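Local atomic coordinates of internalin (Listeria monocytogenes serotype 4b, PDB entry 4FMZ), a protein that probably helps the bacterium adhere to and invade host cells, as expected of an internalin built on leucine-rich repeats. Residues A[180-185]-A[199-204]; A[155-160]-A[174-179]; A[220-225]-A[242-247]; A[206-211]-A[228-233]. One frame throughout, in Å; residues are numbered along the deposited sequence. Where two conformers were deposited one is given.

Overall arrangement
The four contacts lie in the middle of the leucine-rich-repeat solenoid and join successive turns through strands 159-161, 181-183, 203-205, 225-227 and 247-249, which run parallel in that order. Contact 2 comes first along the chain and is complete before contact 1 begins; their centres are about 9 Å apart, and the two share backbone bonds. Contact 4, joining the loops that leave strands 203-205 and 225-227, interleaves in sequence with contact 3, which joins the chain entering strands 225-227 and 247-249; their centres are about 18 Å apart. Contact 1, which includes paired strands, touches all three others. In this part of the solenoid neighbouring turns are thus joined at both ends of the strands.

Contact 1 of 4, residues A[180-185]-A[199-204]; sequences YSLSLN and TSLHYF. With EDO (1,2-ethanediol), chain C.
Tyr180 O takes two backbone N-H groups from the following turn, His202 N at 2.8 Å and Tyr203 N at 3.1 Å. Leu182 N then bonds to Tyr203 O at 2.9 Å, and the parallel register pairs Ser181 with Tyr203 and Leu182 with Phe204. Where the strands begin, Tyr180, His202 and Tyr203 form an aromatic cluster. Tyr180 CG stands anti to the backbone N (chi1 -175°), and the ring forms an offset stack with the imidazole of His202, planes 22° apart and centroids of the two rings 4.4 Å apart. CE1 of Tyr180 overlies the rim of the imidazole, while His202 CB lies over the phenol face in a CH-pi contact. The imidazole is fixed in rotation by His202 ND1, which donates to Ser200 O at 2.6 Å with that oxygen in the ring plane. Tyr203 runs alongside Tyr180, its ring oblique to it, with CE2 of Tyr203 3.6 Å from CE2 of Tyr180. A water bonds to Tyr203 OH and weakly to Tyr180 OH. On the other face, Leu182 CD2 packs 3.8 Å from Phe204 CE1. Ser181 OG hydrogen-bonds an ethanediol, probably from the crystallisation liquor. Strand 181-183 is thus flanked by 159-161, where Ser181 and Ser183 bond to the backbone of Leu160, and by 203-205, whose Tyr203 and Phe204 in turn touch strand 225-227.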
# COMPACT_ATOMS: atom_id res chain seq x y z
N TYR A 180 -5.20 -4.78 -8.79
CA TYR A 180 -6.03 -5.55 -7.87
C TYR A 180 -6.10 -4.85 -6.53
O TYR A 180 -7.15 -4.82 -5.89
CB TYR A 180 -5.44 -6.96 -7.69
CG TYR A 180 -6.29 -7.88 -6.86
CD1 TYR A 180 -7.37 -8.56 -7.42
CD2 TYR A 180 -6.03 -8.06 -5.51
CE1 TYR A 180 -8.18 -9.39 -6.65
CE2 TYR A 180 -6.83 -8.88 -4.73
CZ TYR A 180 -7.90 -9.55 -5.30
OH TYR A 180 -8.68 -10.40 -4.56
N SER A 181 -4.96 -4.30 -6.10
CA SER A 181 -4.82 -3.58 -4.83
C SER A 181 -4.00 -2.31 -5.06
O SER A 181 -2.90 -2.36 -5.62
CB SER A 181 -4.17 -4.50 -3.79
OG SER A 181 -3.96 -3.80 -2.57
N LEU A 182 -4.54 -1.16 -4.63
CA LEU A 182 -3.90 0.15 -4.83
C LEU A 182 -3.91 0.99 -3.57
O LEU A 182 -4.98 1.17 -2.97
CB LEU A 182 -4.63 0.91 -5.97
CG LEU A 182 -4.32 2.41 -6.18
CD1 LEU A 182 -2.89 2.63 -6.69
CD2 LEU A 182 -5.32 3.04 -7.16
N SER A 183 -2.75 1.56 -3.20
CA SER A 183 -2.64 2.46 -2.07
C SER A 183 -2.19 3.84 -2.52
O SER A 183 -1.15 3.97 -3.18
CB SER A 183 -1.70 1.93 -0.99
OG SER A 183 -1.72 2.83 0.12
N LEU A 184 -2.98 4.86 -2.17
CA LEU A 184 -2.69 6.26 -2.48
C LEU A 184 -2.85 7.11 -1.21
O LEU A 184 -3.22 8.29 -1.29
CB LEU A 184 -3.60 6.77 -3.61
CG LEU A 184 -3.32 6.17 -5.01
CD1 LEU A 184 -4.27 6.73 -6.03
CD2 LEU A 184 -1.87 6.41 -5.47
N ASN A 185 -2.51 6.52 -0.06
CA ASN A 185 -2.64 7.19 1.24
C ASN A 185 -1.74 8.40 1.37
O ASN A 185 -0.60 8.38 0.90
CB ASN A 185 -2.31 6.22 2.38
CG ASN A 185 -3.27 5.07 2.55
OD1 ASN A 185 -4.44 5.13 2.15
ND2 ASN A 185 -2.80 4.01 3.18
N THR A 199 -11.36 -1.28 -13.22
CA THR A 199 -12.50 -2.19 -13.08
C THR A 199 -12.14 -3.52 -12.38
O THR A 199 -13.05 -4.21 -11.93
CB THR A 199 -13.18 -2.45 -14.44
OG1 THR A 199 -12.25 -3.08 -15.30
CG2 THR A 199 -13.69 -1.17 -15.09
N SER A 200 -10.85 -3.84 -12.25
CA SER A 200 -10.38 -5.05 -11.57
C SER A 200 -10.00 -4.81 -10.11
O SER A 200 -9.62 -5.76 -9.41
CB SER A 200 -9.16 -5.63 -12.30
OG SER A 200 -9.55 -6.30 -13.49
N LEU A 201 -10.05 -3.55 -9.65
CA LEU A 201 -9.62 -3.21 -8.30
C LEU A 201 -10.52 -3.84 -7.23
O LEU A 201 -11.74 -3.72 -7.28
CB LEU A 201 -9.56 -1.68 -8.13
CG LEU A 201 -8.57 -1.13 -7.09
CD1 LEU A 201 -7.12 -1.53 -7.42
CD2 LEU A 201 -8.67 0.38 -7.01
N HIS A 202 -9.91 -4.55 -6.27
CA HIS A 202 -10.64 -5.20 -5.18
C HIS A 202 -10.31 -4.53 -3.84
O HIS A 202 -11.08 -4.66 -2.89
CB HIS A 202 -10.31 -6.70 -5.12
CG HIS A 202 -10.94 -7.52 -6.20
ND1 HIS A 202 -10.65 -7.30 -7.54
CD2 HIS A 202 -11.73 -8.61 -6.11
CE1 HIS A 202 -11.31 -8.23 -8.21
NE2 HIS A 202 -11.99 -9.03 -7.39
N TYR A 203 -9.15 -3.85 -3.75
CA TYR A 203 -8.65 -3.21 -2.53
C TYR A 203 -8.15 -1.82 -2.88
O TYR A 203 -7.30 -1.65 -3.75
CB TYR A 203 -7.53 -4.09 -1.87
CG TYR A 203 -8.10 -5.42 -1.45
CD1 TYR A 203 -8.69 -5.59 -0.20
CD2 TYR A 203 -8.21 -6.48 -2.36
CE1 TYR A 203 -9.37 -6.75 0.13
CE2 TYR A 203 -8.91 -7.64 -2.04
CZ TYR A 203 -9.49 -7.77 -0.79
OH TYR A 203 -10.13 -8.94 -0.46
N PHE A 204 -8.74 -0.82 -2.26
CA PHE A 204 -8.38 0.57 -2.51
C PHE A 204 -8.30 1.34 -1.19
O PHE A 204 -9.24 1.33 -0.39
CB PHE A 204 -9.39 1.21 -3.46
CG PHE A 204 -9.15 2.65 -3.88
CD1 PHE A 204 -7.86 3.11 -4.11
CD2 PHE A 204 -10.22 3.50 -4.15
CE1 PHE A 204 -7.64 4.43 -4.51
CE2 PHE A 204 -10.00 4.81 -4.58
CZ PHE A 204 -8.71 5.27 -4.75
C1 EDO C . -1.38 -1.60 -2.11
O1 EDO C . -1.72 -1.63 -0.73
C2 EDO C . -0.49 -2.81 -2.43
O2 EDO C . -1.26 -3.97 -2.21
O HOH W 1 -11.28 -10.43 -2.41

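Contact 2 of 4, residues A[155-160]-A[174-179]; sequences TGLNYL and ANLTDL
Leu157 and Leu176 lie side by side and point the same way, with CD2 of Leu157 3.8 Å from CD1 of Leu176. This is the tight part of the contact, a cluster of four buried leucines. Leu157 CG is anti to the backbone N (chi1 -165°), and its CD2 also comes within 4.1 Å of Leu179 CD2. That same methyl of Leu179 fits against the backbone between the two leucines of the earlier turn, 3.7 Å from Asn158 C, and meets Leu160 CB at 3.8 Å. Leu160 crosses Leu176 at about a right angle, CD2 against CD1. The outer side is looser and wetter, and no direct hydrogen bond joins the two segments. Instead a water donates to Leu157 O at 2.7 Å, more weakly to Thr155 O, and accepts from Asp178 N at 2.9 Å. Asp178 reaches back over the backbone of Thr155 and Gly156, but its OD2 lies 3.1 Å from Thr155 O, both acceptors, so the approach is not counted as a hydrogen bond. Asn158 ND2 donates to Gly156 O at 2.8 Å from above the carbonyl plane, which ties the amide to its own segment; the planes of the Asn158 amide and the Asp178 carboxylate are 48° apart. Leu176 to Leu179 form a type I beta turn, with an inverse gamma turn centred on Leu176. Leucines stacked turn upon turn inside, here with a water bridging the outer backbone, are the signature of the leucine-rich-repeat solenoid.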
# COMPACT_ATOMS: atom_id res chain seq x y z
N THR A 155 1.05 -2.15 -17.83
CA THR A 155 -0.32 -2.65 -18.00
C THR A 155 -0.57 -3.99 -17.28
O THR A 155 -1.73 -4.35 -17.11
CB THR A 155 -0.68 -2.74 -19.48
OG1 THR A 155 0.33 -3.47 -20.18
CG2 THR A 155 -0.84 -1.37 -20.09
N GLY A 156 0.49 -4.69 -16.85
CA GLY A 156 0.37 -5.93 -16.09
C GLY A 156 0.46 -5.73 -14.59
O GLY A 156 0.42 -6.71 -13.83
N LEU A 157 0.60 -4.47 -14.12
CA LEU A 157 0.74 -4.16 -12.69
C LEU A 157 -0.51 -4.53 -11.90
O LEU A 157 -1.61 -4.08 -12.23
CB LEU A 157 1.08 -2.67 -12.47
CG LEU A 157 1.61 -2.29 -11.06
CD1 LEU A 157 3.03 -2.80 -10.84
CD2 LEU A 157 1.61 -0.81 -10.87
N ASN A 158 -0.32 -5.36 -10.86
CA ASN A 158 -1.39 -5.86 -9.99
C ASN A 158 -1.39 -5.19 -8.62
O ASN A 158 -2.44 -5.14 -7.96
CB ASN A 158 -1.27 -7.37 -9.79
CG ASN A 158 -1.83 -8.20 -10.92
OD1 ASN A 158 -2.59 -9.15 -10.70
ND2 ASN A 158 -1.42 -7.91 -12.15
N TYR A 159 -0.22 -4.71 -8.15
CA TYR A 159 -0.09 -4.08 -6.83
C TYR A 159 0.70 -2.79 -6.92
O TYR A 159 1.79 -2.79 -7.50
CB TYR A 159 0.57 -5.05 -5.83
CG TYR A 159 -0.21 -6.33 -5.63
CD1 TYR A 159 -0.00 -7.43 -6.45
CD2 TYR A 159 -1.16 -6.44 -4.62
CE1 TYR A 159 -0.75 -8.60 -6.30
CE2 TYR A 159 -1.89 -7.61 -4.44
CZ TYR A 159 -1.68 -8.68 -5.28
OH TYR A 159 -2.41 -9.83 -5.10
N LEU A 160 0.15 -1.69 -6.38
CA LEU A 160 0.82 -0.39 -6.40
C LEU A 160 0.61 0.38 -5.10
O LEU A 160 -0.53 0.56 -4.66
CB LEU A 160 0.34 0.47 -7.57
CG LEU A 160 0.95 1.89 -7.71
CD1 LEU A 160 2.49 1.83 -7.90
CD2 LEU A 160 0.27 2.66 -8.83
N ALA A 174 -4.58 5.45 -14.34
CA ALA A 174 -5.77 5.02 -15.10
C ALA A 174 -5.43 3.90 -16.10
O ALA A 174 -6.28 3.05 -16.37
CB ALA A 174 -6.39 6.20 -15.83
N ASN A 175 -4.18 3.88 -16.62
CA ASN A 175 -3.72 2.89 -17.59
C ASN A 175 -3.49 1.50 -17.00
O ASN A 175 -3.39 0.51 -17.74
CB ASN A 175 -2.41 3.35 -18.23
CG ASN A 175 -2.52 4.49 -19.21
OD1 ASN A 175 -3.57 5.10 -19.39
ND2 ASN A 175 -1.42 4.76 -19.89
N LEU A 176 -3.36 1.43 -15.69
CA LEU A 176 -3.00 0.19 -15.00
C LEU A 176 -4.27 -0.57 -14.60
O LEU A 176 -4.51 -0.81 -13.42
CB LEU A 176 -2.10 0.54 -13.78
CG LEU A 176 -1.06 1.67 -14.03
CD1 LEU A 176 -0.21 1.93 -12.80
CD2 LEU A 176 -0.16 1.37 -15.25
N THR A 177 -5.02 -1.05 -15.61
CA THR A 177 -6.33 -1.68 -15.42
C THR A 177 -6.28 -3.09 -14.85
O THR A 177 -7.35 -3.59 -14.47
CB THR A 177 -7.16 -1.63 -16.71
OG1 THR A 177 -6.53 -2.42 -17.71
CG2 THR A 177 -7.39 -0.21 -17.19
N ASP A 178 -5.08 -3.70 -14.71
CA ASP A 178 -4.96 -5.01 -14.06
C ASP A 178 -4.81 -4.85 -12.54
O ASP A 178 -4.72 -5.86 -11.83
CB ASP A 178 -3.79 -5.83 -14.61
CG ASP A 178 -4.12 -6.63 -15.85
OD1 ASP A 178 -5.32 -6.96 -16.06
OD2 ASP A 178 -3.18 -6.99 -16.59
N LEU A 179 -4.77 -3.59 -12.03
CA LEU A 179 -4.59 -3.34 -10.60
C LEU A 179 -5.66 -4.03 -9.79
O LEU A 179 -6.85 -3.93 -10.09
CB LEU A 179 -4.55 -1.84 -10.26
CG LEU A 179 -3.20 -1.13 -10.44
CD1 LEU A 179 -3.37 0.36 -10.20
CD2 LEU A 179 -2.14 -1.67 -9.49
O HOH W 2 -2.25 -2.96 -14.61

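Contact 3 of 4, residues A[220-225]-A[242-247]; sequences MTRLNS and LSQLTW
Gln244 lies alongside Arg222, both side chains pointing the same way. Its CB starts 3.7 Å from Leu223 O. CG, anti to the carbonyl carbon (chi1 -59°), sits over the centre of the Arg222 guanidinium, 3.4 Å above the plane of that group. The chain bends at chi2 (-49°), and CD comes to 3.7 Å from Arg222 NH2, with the amide and guanidinium planes stacked 16° apart. At the tip OE1 lies nearest NH2 but at stacking distance, whereas NE2 turns back to its own segment and donates to Ser243 OG at 2.9 Å. Ser243 OG donates a hydrogen bond to a water that in turn donates to Thr221 O, so a water bridge links the serine to the earlier turn. A second water accepts from Gln244 N at 2.9 Å and donates to both Thr221 O and Leu223 O, bridging where the backbones do not bond directly. Further along they do: Asn224 O receives Thr246 N at 2.8 Å and Trp247 N at 3.3 Å, and Ser225 pairs with Trp247 in parallel register. Inside, Leu223 CD2 packs 4.1 Å from Leu245 CD1, and Leu242 CD2 touches the backbone O of Met220, a selenomethionine. Trp247 turns its ring outward, where NE1 bonds to Glu249 and Lys227 makes a cation-pi contact. The turn leading into strand 225-227 is thus held between its neighbours: Leu223 and Asn224 touch strand 203-205, and Thr246 carries the backbone bonding on to Lys268 and to Met269, the first residue of strand 269-271.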
# COMPACT_ATOMS: atom_id res chain seq x y z
N MSE A 220 -15.55 0.30 -9.95
CA MSE A 220 -14.78 -0.76 -9.28
C MSE A 220 -15.79 -1.74 -8.67
O MSE A 220 -15.86 -1.88 -7.46
CB MSE A 220 -13.84 -0.15 -8.22
CG MSE A 220 -12.93 0.95 -8.74
SE MSE A 220 -12.18 1.77 -7.21
CE MSE A 220 -11.04 3.23 -8.10
N THR A 221 -16.59 -2.40 -9.53
CA THR A 221 -17.71 -3.27 -9.17
C THR A 221 -17.32 -4.47 -8.28
O THR A 221 -18.18 -4.98 -7.57
CB THR A 221 -18.48 -3.74 -10.41
OG1 THR A 221 -17.65 -4.61 -11.17
CG2 THR A 221 -19.02 -2.58 -11.27
N ARG A 222 -16.06 -4.92 -8.30
CA ARG A 222 -15.69 -6.05 -7.46
C ARG A 222 -15.00 -5.60 -6.17
O ARG A 222 -14.47 -6.46 -5.46
CB ARG A 222 -14.81 -7.06 -8.22
CG ARG A 222 -15.51 -7.76 -9.40
CD ARG A 222 -16.85 -8.40 -9.06
NE ARG A 222 -16.71 -9.63 -8.27
CZ ARG A 222 -17.73 -10.33 -7.80
NH1 ARG A 222 -18.98 -9.93 -8.00
NH2 ARG A 222 -17.52 -11.44 -7.10
N LEU A 223 -15.01 -4.27 -5.86
CA LEU A 223 -14.36 -3.73 -4.65
C LEU A 223 -14.81 -4.45 -3.39
O LEU A 223 -16.01 -4.60 -3.15
CB LEU A 223 -14.62 -2.21 -4.51
CG LEU A 223 -13.54 -1.41 -3.74
CD1 LEU A 223 -12.17 -1.45 -4.46
CD2 LEU A 223 -13.98 0.02 -3.58
N ASN A 224 -13.83 -4.92 -2.61
CA ASN A 224 -14.03 -5.66 -1.38
C ASN A 224 -13.75 -4.77 -0.17
O ASN A 224 -14.50 -4.81 0.80
CB ASN A 224 -13.12 -6.91 -1.36
CG ASN A 224 -13.19 -7.69 -0.07
OD1 ASN A 224 -12.68 -7.25 0.96
ND2 ASN A 224 -13.82 -8.85 -0.11
N SER A 225 -12.66 -3.98 -0.22
CA SER A 225 -12.28 -3.09 0.88
C SER A 225 -11.96 -1.69 0.37
O SER A 225 -11.25 -1.53 -0.62
CB SER A 225 -11.09 -3.66 1.65
OG SER A 225 -11.38 -4.94 2.18
N LEU A 242 -21.93 -1.67 -5.02
CA LEU A 242 -20.71 -2.44 -4.79
C LEU A 242 -21.06 -3.61 -3.87
O LEU A 242 -20.72 -3.61 -2.69
CB LEU A 242 -19.57 -1.55 -4.24
CG LEU A 242 -19.18 -0.32 -5.09
CD1 LEU A 242 -18.03 0.41 -4.46
CD2 LEU A 242 -18.83 -0.68 -6.53
N SER A 243 -21.71 -4.64 -4.45
CA SER A 243 -22.23 -5.85 -3.79
C SER A 243 -21.19 -6.60 -2.95
O SER A 243 -21.55 -7.25 -1.96
CB SER A 243 -22.81 -6.81 -4.83
OG SER A 243 -21.81 -7.43 -5.62
N GLN A 244 -19.93 -6.53 -3.34
CA GLN A 244 -18.87 -7.28 -2.66
C GLN A 244 -18.17 -6.48 -1.56
O GLN A 244 -17.26 -7.02 -0.94
CB GLN A 244 -17.81 -7.78 -3.69
CG GLN A 244 -18.35 -8.68 -4.79
CD GLN A 244 -19.22 -9.81 -4.29
OE1 GLN A 244 -18.77 -10.68 -3.53
NE2 GLN A 244 -20.48 -9.80 -4.67
N LEU A 245 -18.60 -5.24 -1.27
CA LEU A 245 -17.94 -4.43 -0.24
C LEU A 245 -18.13 -5.07 1.16
O LEU A 245 -19.25 -5.34 1.57
CB LEU A 245 -18.47 -2.98 -0.31
CG LEU A 245 -17.54 -1.88 0.19
CD1 LEU A 245 -16.27 -1.78 -0.66
CD2 LEU A 245 -18.26 -0.55 0.17
N THR A 246 -17.01 -5.37 1.85
CA THR A 246 -16.98 -6.05 3.16
C THR A 246 -16.40 -5.14 4.24
O THR A 246 -16.70 -5.31 5.42
CB THR A 246 -16.14 -7.36 3.02
OG1 THR A 246 -16.61 -8.09 1.88
CG2 THR A 246 -16.12 -8.26 4.24
N TRP A 247 -15.48 -4.25 3.86
CA TRP A 247 -14.75 -3.38 4.78
C TRP A 247 -14.81 -1.96 4.24
O TRP A 247 -14.32 -1.69 3.14
CB TRP A 247 -13.28 -3.88 4.92
CG TRP A 247 -12.48 -3.24 6.01
CD1 TRP A 247 -11.98 -1.97 6.02
CD2 TRP A 247 -12.01 -3.87 7.21
NE1 TRP A 247 -11.28 -1.75 7.19
CE2 TRP A 247 -11.28 -2.91 7.93
CE3 TRP A 247 -12.17 -5.16 7.76
CZ2 TRP A 247 -10.66 -3.20 9.15
CZ3 TRP A 247 -11.56 -5.45 8.98
CH2 TRP A 247 -10.84 -4.47 9.68
O HOH W 3 -18.28 -4.64 -4.77
O HOH W 4 -21.13 -5.73 -7.65

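Contact 4 of 4, residues A[206-211]-A[228-233]; sequences AYVNQI and IGNNKI. With EDO (1,2-ethanediol), chain E.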
# COMPACT_ATOMS: atom_id res chain seq x y z
N ALA A 206 -6.97 5.27 0.20
CA ALA A 206 -6.58 6.62 -0.20
C ALA A 206 -6.95 7.60 0.90
O ALA A 206 -7.39 8.72 0.63
CB ALA A 206 -7.27 7.01 -1.52
N TYR A 207 -6.73 7.19 2.17
CA TYR A 207 -7.04 8.08 3.28
C TYR A 207 -6.06 9.25 3.31
O TYR A 207 -4.95 9.14 2.78
CB TYR A 207 -7.10 7.35 4.64
CG TYR A 207 -5.86 6.59 5.07
CD1 TYR A 207 -4.70 7.26 5.46
CD2 TYR A 207 -5.90 5.21 5.26
CE1 TYR A 207 -3.57 6.57 5.90
CE2 TYR A 207 -4.80 4.51 5.76
CZ TYR A 207 -3.63 5.20 6.06
OH TYR A 207 -2.52 4.51 6.50
N VAL A 208 -6.50 10.39 3.90
CA VAL A 208 -5.71 11.62 4.09
C VAL A 208 -5.30 12.21 2.72
O VAL A 208 -4.13 12.25 2.34
CB VAL A 208 -4.51 11.43 5.08
CG1 VAL A 208 -3.82 12.76 5.38
CG2 VAL A 208 -4.99 10.81 6.39
N ASN A 209 -6.30 12.65 1.97
CA ASN A 209 -6.13 13.34 0.71
C ASN A 209 -7.11 14.52 0.73
O ASN A 209 -7.50 14.95 1.83
CB ASN A 209 -6.31 12.39 -0.50
CG ASN A 209 -5.10 11.53 -0.75
OD1 ASN A 209 -4.07 12.02 -1.20
ND2 ASN A 209 -5.19 10.25 -0.44
N GLN A 210 -7.48 15.06 -0.43
CA GLN A 210 -8.41 16.18 -0.55
C GLN A 210 -9.54 15.79 -1.53
O GLN A 210 -10.03 16.63 -2.28
CB GLN A 210 -7.65 17.44 -1.04
CG GLN A 210 -6.62 18.00 -0.05
CD GLN A 210 -5.58 18.86 -0.74
OE1 GLN A 210 -5.88 19.91 -1.32
NE2 GLN A 210 -4.32 18.43 -0.68
N ILE A 211 -9.93 14.50 -1.51
CA ILE A 211 -10.93 13.94 -2.42
C ILE A 211 -12.35 14.40 -2.03
O ILE A 211 -12.80 14.21 -0.89
CB ILE A 211 -10.80 12.38 -2.48
CG1 ILE A 211 -9.39 11.96 -3.01
CG2 ILE A 211 -11.90 11.77 -3.37
CD1 ILE A 211 -8.94 10.53 -2.62
N ILE A 228 -10.91 5.30 2.93
CA ILE A 228 -10.76 6.63 2.34
C ILE A 228 -11.20 7.72 3.36
O ILE A 228 -11.81 8.73 3.00
CB ILE A 228 -11.54 6.64 0.97
CG1 ILE A 228 -11.09 7.77 0.02
CG2 ILE A 228 -13.07 6.51 1.13
CD1 ILE A 228 -11.44 7.54 -1.51
N GLY A 229 -10.81 7.51 4.62
CA GLY A 229 -11.04 8.47 5.70
C GLY A 229 -10.23 9.74 5.48
O GLY A 229 -9.30 9.75 4.67
N ASN A 230 -10.55 10.81 6.21
CA ASN A 230 -9.88 12.12 6.10
C ASN A 230 -9.80 12.61 4.65
O ASN A 230 -8.71 12.75 4.07
CB ASN A 230 -8.50 12.21 6.74
CG ASN A 230 -8.31 13.65 7.25
OD1 ASN A 230 -8.53 14.65 6.55
ND2 ASN A 230 -7.94 13.83 8.49
N ASN A 231 -10.96 12.87 4.08
CA ASN A 231 -11.10 13.43 2.76
C ASN A 231 -12.23 14.46 2.86
O ASN A 231 -12.55 14.90 3.97
CB ASN A 231 -11.34 12.34 1.72
CG ASN A 231 -10.05 11.70 1.27
OD1 ASN A 231 -9.25 12.32 0.59
ND2 ASN A 231 -9.79 10.48 1.70
N LYS A 232 -12.81 14.86 1.74
CA LYS A 232 -13.90 15.85 1.73
C LYS A 232 -15.13 15.26 1.04
O LYS A 232 -15.84 15.95 0.31
CB LYS A 232 -13.41 17.15 1.02
CG LYS A 232 -12.26 17.86 1.75
CD LYS A 232 -11.86 19.18 1.07
CE LYS A 232 -10.95 19.03 -0.13
NZ LYS A 232 -10.63 20.35 -0.74
N ILE A 233 -15.40 13.96 1.28
CA ILE A 233 -16.51 13.26 0.65
C ILE A 233 -17.84 13.59 1.35
O ILE A 233 -17.95 13.56 2.58
CB ILE A 233 -16.25 11.73 0.63
CG1 ILE A 233 -14.94 11.40 -0.14
CG2 ILE A 233 -17.44 10.96 0.03
CD1 ILE A 233 -14.26 10.14 0.32
C1 EDO E . -3.25 16.99 3.24
O1 EDO E . -1.91 17.22 2.80
C2 EDO E . -3.85 15.81 2.44
O2 EDO E . -3.84 16.13 1.06
O HOH W 5 -6.73 15.06 4.39
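Asn231 places its amide between the two loops and uses both ends of it. OD1 accepts Ile211 N at 3.1 Å and, weakly, Asn209 N at 3.3 Å. ND2 donates across to Ala206 O at 3.2 Å and back to Ile228 O of its own loop at 3.0 Å, both acceptors lying close to the amide plane. CG stands anti to the carbonyl carbon (chi1 -83°), and the amide beyond it lies beside Ile211, whose CB and CD1 both approach OD1. Around this core the backbones bond directly: Val208 N donates to Gly229 O, Asn209 N to Asn230 O at 3.2 Å, and Lys232 N to Ile211 O at 2.7 Å. Beneath, Ile211 crosses Ile228 at about a right angle, CD1 against CD1. The next shell repeats the pattern. Asn209 ND2 also donates to Ala206 O, at 2.9 Å, reaching that oxygen from the opposite face to Asn231 ND2. Asn209 further bonds to Leu184 O, and its OD1 takes Asn187 N and Ile189 N. On the far side Asn253 bonds to Ile228 O and Ile233 N as Asn231 does here to Ala206 O and Ile211 N. Gln210 NE2 donates to an ethanediol. The chemistry is that of the asparagine stack of leucine-rich repeats: the buried amides supply partners for backbone N-H and C=O groups of the loops, which probably stabilises their conformation, and the two-sided bonding fixes which end of each amide is nitrogen.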